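Local structure of DNA primase (Aquifex aeolicus, 2AU3) at residues L10-L24 with G65-Y79. The protein probably synthesises the short RNA primers from which DNA polymerase starts during replication, acting as a zinc-binding, single-stranded-DNA-dependent RNA polymerase. Residues are numbered along the deposited sequence; the frame is centred on the assembly and turned at random.
Sequences LRREIDIVDVISEYL and GDAIKFVSLYEDISY
Arg11 grips a single oxygen, Tyr79 OH, with two nitrogens. Arg11 NE (3.2 Å) and NH2 (3.0 Å) both reach Tyr79 OH from the edge of the guanidinium, nearly in its plane. Tyr79 OH in turn donates to Asp66 OD2 at 2.5 Å, on the syn lone pair. Three bonds thus fix it. Asp66 also N-caps helix 67-75, since its OD1 accepts from Lys69 N. Arg11 and Asp66 themselves form only a long salt bridge.

At the far end, Tyr23 is a knob set among Phe70, Val71, Tyr74 and Glu75. With Tyr23 CG anti to its carbonyl carbon (chi1 -69°), the ring points across to helix 67-75. Tyr23 OH donates to the anti lone pair of Glu75 OE2 at 2.8 Å. Phe70 turns an edge to the Tyr23 face in an offset edge-to-face pair, planes 66° apart. Tyr23 CD1 sits over one face of Tyr74, toward the rim, 3.2 Å from CD2 of that ring. Replacing Tyr23 by an alanine would probably leave Glu75 OE2 without this donor and open a gap beside Phe70 and Tyr74.

Ile20 lays CG1 over one face of Phe70, a CH-pi contact, while Leu24 CD1 meets CZ. Between the two ends the packing is aliphatic. Ala67 CB is met by Ile14 CG2, Ile16 CG1 and Val19 CG1, and Val19 CG2 touches Val71 CG2 at 3.6 Å. The small alanine sits where the backbones come close, with Ile16 and Ala67 CA atoms 4.8 Å apart.

Helices 16-23 and 67-75 run nearly parallel, at 18°, and pack together beside the antiparallel sheet of the zinc-ribbon domain. Helix 67-75 follows its edge strand 64-65. Ile16 and Ile20 also rest on strand 47-50 through Val49. Helix 79-90 adds Tyr90 against Ile14 and Val19, and Ala82 against Ile68.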
# COMPACT_ATOMS: atom_id res chain seq x y z
N LEU A 10 20.97 1.05 18.05
CA LEU A 10 21.65 2.06 17.25
C LEU A 10 20.64 2.98 16.60
O LEU A 10 20.78 4.20 16.65
CB LEU A 10 22.54 1.43 16.18
CG LEU A 10 23.23 2.40 15.23
CD1 LEU A 10 24.05 3.47 15.98
CD2 LEU A 10 24.10 1.67 14.19
N ARG A 11 19.63 2.41 15.96
CA ARG A 11 18.68 3.23 15.24
C ARG A 11 17.97 4.22 16.16
O ARG A 11 17.78 5.36 15.78
CB ARG A 11 17.65 2.40 14.51
CG ARG A 11 18.20 1.58 13.39
CD ARG A 11 17.32 0.42 13.11
NE ARG A 11 17.57 -0.14 11.81
CZ ARG A 11 17.29 -1.38 11.49
NH1 ARG A 11 16.73 -2.19 12.40
NH2 ARG A 11 17.52 -1.81 10.26
N ARG A 12 17.58 3.77 17.35
CA ARG A 12 16.94 4.65 18.34
C ARG A 12 17.81 5.87 18.72
O ARG A 12 17.31 6.99 18.84
CB ARG A 12 16.55 3.87 19.60
CG ARG A 12 15.39 2.86 19.42
CD ARG A 12 15.32 1.81 20.57
NE ARG A 12 14.24 0.84 20.39
CZ ARG A 12 12.98 1.02 20.76
NH1 ARG A 12 12.61 2.15 21.36
NH2 ARG A 12 12.07 0.07 20.53
N GLU A 13 19.11 5.64 18.87
CA GLU A 13 20.05 6.67 19.28
C GLU A 13 20.36 7.71 18.19
O GLU A 13 20.67 8.86 18.51
CB GLU A 13 21.35 6.01 19.75
CG GLU A 13 22.39 6.98 20.29
CD GLU A 13 22.12 7.40 21.72
OE1 GLU A 13 21.07 7.01 22.30
OE2 GLU A 13 22.96 8.14 22.28
N ILE A 14 20.29 7.31 16.92
CA ILE A 14 20.62 8.23 15.82
C ILE A 14 19.51 9.25 15.60
O ILE A 14 18.33 8.92 15.72
CB ILE A 14 20.86 7.48 14.49
CG1 ILE A 14 22.14 6.65 14.57
CG2 ILE A 14 20.99 8.46 13.36
CD1 ILE A 14 22.11 5.46 13.61
N ASP A 15 19.89 10.49 15.29
CA ASP A 15 18.94 11.47 14.79
C ASP A 15 19.35 11.75 13.36
O ASP A 15 20.45 12.24 13.11
CB ASP A 15 18.99 12.78 15.62
CG ASP A 15 17.89 13.78 15.23
OD1 ASP A 15 17.27 13.66 14.13
OD2 ASP A 15 17.55 14.73 15.97
N ILE A 16 18.48 11.41 12.41
CA ILE A 16 18.81 11.52 10.99
C ILE A 16 19.25 12.93 10.58
O ILE A 16 20.08 13.08 9.69
CB ILE A 16 17.63 11.05 10.13
CG1 ILE A 16 18.07 10.88 8.67
CG2 ILE A 16 16.41 11.98 10.30
CD1 ILE A 16 17.04 10.06 7.83
N VAL A 17 18.69 13.95 11.25
CA VAL A 17 19.05 15.33 10.98
C VAL A 17 20.54 15.56 11.26
O VAL A 17 21.26 16.11 10.42
CB VAL A 17 18.15 16.32 11.79
CG1 VAL A 17 18.64 17.76 11.66
CG2 VAL A 17 16.72 16.23 11.32
N ASP A 18 21.02 15.13 12.42
CA ASP A 18 22.46 15.23 12.71
C ASP A 18 23.32 14.47 11.68
O ASP A 18 24.35 15.00 11.23
CB ASP A 18 22.80 14.73 14.13
CG ASP A 18 22.12 15.55 15.22
OD1 ASP A 18 21.95 16.78 15.06
OD2 ASP A 18 21.73 15.03 16.29
N VAL A 19 22.93 13.25 11.31
CA VAL A 19 23.81 12.53 10.36
C VAL A 19 23.87 13.09 8.96
O VAL A 19 24.96 13.22 8.41
CB VAL A 19 23.81 10.94 10.43
CG1 VAL A 19 22.81 10.37 11.38
CG2 VAL A 19 23.76 10.27 9.04
N ILE A 20 22.72 13.48 8.39
CA ILE A 20 22.73 14.01 7.04
C ILE A 20 23.36 15.42 6.97
O ILE A 20 23.98 15.79 5.97
CB ILE A 20 21.30 13.95 6.43
CG1 ILE A 20 20.80 12.48 6.44
CG2 ILE A 20 21.29 14.54 5.01
CD1 ILE A 20 19.60 12.15 5.50
N SER A 21 23.21 16.19 8.05
CA SER A 21 23.79 17.54 8.10
C SER A 21 25.33 17.55 8.03
O SER A 21 25.92 18.53 7.58
CB SER A 21 23.31 18.29 9.35
OG SER A 21 23.68 19.67 9.27
N GLU A 22 25.97 16.47 8.47
CA GLU A 22 27.41 16.29 8.29
C GLU A 22 27.79 16.31 6.79
O GLU A 22 28.87 16.80 6.43
CB GLU A 22 27.85 14.96 8.91
CG GLU A 22 27.55 14.85 10.41
CD GLU A 22 28.67 14.16 11.18
OE1 GLU A 22 28.98 12.98 10.91
OE2 GLU A 22 29.24 14.79 12.09
N TYR A 23 26.91 15.79 5.95
CA TYR A 23 27.20 15.60 4.52
C TYR A 23 26.63 16.73 3.68
O TYR A 23 27.29 17.23 2.77
CB TYR A 23 26.57 14.31 4.02
CG TYR A 23 27.19 13.07 4.55
CD1 TYR A 23 28.30 12.50 3.92
CD2 TYR A 23 26.66 12.42 5.66
CE1 TYR A 23 28.86 11.33 4.39
CE2 TYR A 23 27.24 11.28 6.17
CZ TYR A 23 28.32 10.73 5.51
OH TYR A 23 28.87 9.59 5.99
N LEU A 24 25.39 17.13 4.00
CA LEU A 24 24.67 18.10 3.18
C LEU A 24 24.34 19.43 3.88
O LEU A 24 24.21 19.48 5.12
CB LEU A 24 23.39 17.48 2.59
CG LEU A 24 23.52 16.10 1.92
CD1 LEU A 24 22.16 15.54 1.48
CD2 LEU A 24 24.52 16.14 0.75
N GLY A 65 14.81 6.55 2.81
CA GLY A 65 15.17 5.61 3.85
C GLY A 65 15.58 6.25 5.16
O GLY A 65 15.36 7.45 5.39
N ASP A 66 16.20 5.45 6.03
CA ASP A 66 16.64 5.95 7.33
C ASP A 66 18.06 6.52 7.25
O ASP A 66 18.65 6.65 6.15
CB ASP A 66 16.49 4.89 8.46
CG ASP A 66 17.43 3.68 8.28
OD1 ASP A 66 18.32 3.73 7.42
OD2 ASP A 66 17.35 2.62 8.96
N ALA A 67 18.59 6.90 8.41
CA ALA A 67 19.90 7.52 8.48
C ALA A 67 21.03 6.57 8.06
O ALA A 67 21.93 6.96 7.32
CB ALA A 67 20.15 8.06 9.89
N ILE A 68 21.00 5.33 8.54
CA ILE A 68 22.03 4.37 8.16
C ILE A 68 22.06 4.20 6.64
O ILE A 68 23.13 4.12 6.01
CB ILE A 68 21.76 3.00 8.81
CG1 ILE A 68 21.92 3.09 10.34
CG2 ILE A 68 22.71 1.93 8.19
CD1 ILE A 68 21.37 1.86 11.10
N LYS A 69 20.87 4.10 6.06
CA LYS A 69 20.73 3.91 4.63
C LYS A 69 21.30 5.11 3.86
O LYS A 69 21.95 4.92 2.83
CB LYS A 69 19.26 3.70 4.26
CG LYS A 69 18.99 3.78 2.78
CD LYS A 69 17.83 2.89 2.41
CE LYS A 69 17.81 2.61 0.93
NZ LYS A 69 16.41 2.58 0.45
N PHE A 70 21.07 6.33 4.35
CA PHE A 70 21.70 7.49 3.71
C PHE A 70 23.23 7.32 3.63
O PHE A 70 23.84 7.53 2.58
CB PHE A 70 21.36 8.81 4.42
CG PHE A 70 22.08 10.00 3.80
CD1 PHE A 70 21.58 10.63 2.66
CD2 PHE A 70 23.31 10.41 4.31
CE1 PHE A 70 22.26 11.70 2.06
CE2 PHE A 70 24.01 11.49 3.71
CZ PHE A 70 23.49 12.11 2.58
N VAL A 71 23.84 6.96 4.75
CA VAL A 71 25.30 6.81 4.79
C VAL A 71 25.74 5.71 3.82
O VAL A 71 26.72 5.89 3.06
CB VAL A 71 25.82 6.57 6.24
CG1 VAL A 71 27.34 6.29 6.24
CG2 VAL A 71 25.48 7.76 7.12
N SER A 72 24.99 4.60 3.81
CA SER A 72 25.26 3.50 2.88
C SER A 72 25.30 3.99 1.44
O SER A 72 26.17 3.56 0.65
CB SER A 72 24.19 2.41 3.00
OG SER A 72 24.47 1.34 2.13
N LEU A 73 24.37 4.86 1.08
CA LEU A 73 24.31 5.34 -0.29
C LEU A 73 25.39 6.38 -0.54
O LEU A 73 26.10 6.32 -1.56
CB LEU A 73 22.92 5.90 -0.65
CG LEU A 73 21.73 4.93 -0.64
CD1 LEU A 73 20.40 5.73 -0.69
CD2 LEU A 73 21.82 3.95 -1.78
N TYR A 74 25.55 7.31 0.38
CA TYR A 74 26.61 8.31 0.24
C TYR A 74 28.01 7.68 0.14
O TYR A 74 28.79 8.04 -0.74
CB TYR A 74 26.56 9.36 1.36
CG TYR A 74 27.26 10.65 0.97
CD1 TYR A 74 26.57 11.68 0.33
CD2 TYR A 74 28.63 10.80 1.19
CE1 TYR A 74 27.24 12.86 -0.06
CE2 TYR A 74 29.31 11.97 0.82
CZ TYR A 74 28.61 12.99 0.20
OH TYR A 74 29.29 14.13 -0.16
N GLU A 75 28.30 6.70 0.99
CA GLU A 75 29.66 6.14 1.03
C GLU A 75 29.87 4.96 0.09
O GLU A 75 30.99 4.44 -0.03
CB GLU A 75 30.03 5.74 2.45
CG GLU A 75 29.88 6.86 3.47
CD GLU A 75 30.95 7.95 3.36
OE1 GLU A 75 31.92 7.78 2.58
OE2 GLU A 75 30.81 8.98 4.07
N ASP A 76 28.79 4.54 -0.57
CA ASP A 76 28.79 3.35 -1.43
C ASP A 76 29.25 2.10 -0.67
O ASP A 76 30.19 1.43 -1.07
CB ASP A 76 29.64 3.57 -2.69
CG ASP A 76 29.41 2.50 -3.75
OD1 ASP A 76 28.25 2.24 -4.07
OD2 ASP A 76 30.33 1.87 -4.32
N ILE A 77 28.60 1.85 0.45
CA ILE A 77 28.87 0.67 1.29
C ILE A 77 27.54 0.01 1.64
O ILE A 77 26.45 0.56 1.37
CB ILE A 77 29.69 1.03 2.60
CG1 ILE A 77 28.88 1.94 3.55
CG2 ILE A 77 31.06 1.64 2.28
CD1 ILE A 77 29.76 2.64 4.68
N SER A 78 27.61 -1.16 2.25
CA SER A 78 26.40 -1.88 2.60
C SER A 78 25.70 -1.20 3.77
O SER A 78 26.30 -0.47 4.57
CB SER A 78 26.73 -3.32 2.95
OG SER A 78 27.23 -3.38 4.27
N TYR A 79 24.41 -1.46 3.88
CA TYR A 79 23.64 -0.96 5.00
C TYR A 79 24.36 -1.23 6.33
O TYR A 79 24.56 -0.31 7.15
CB TYR A 79 22.24 -1.58 4.97
CG TYR A 79 21.31 -1.02 6.00
CD1 TYR A 79 20.51 0.10 5.72
CD2 TYR A 79 21.23 -1.59 7.26
CE1 TYR A 79 19.65 0.62 6.69
CE2 TYR A 79 20.40 -1.07 8.23
CZ TYR A 79 19.61 0.03 7.95
OH TYR A 79 18.78 0.52 8.93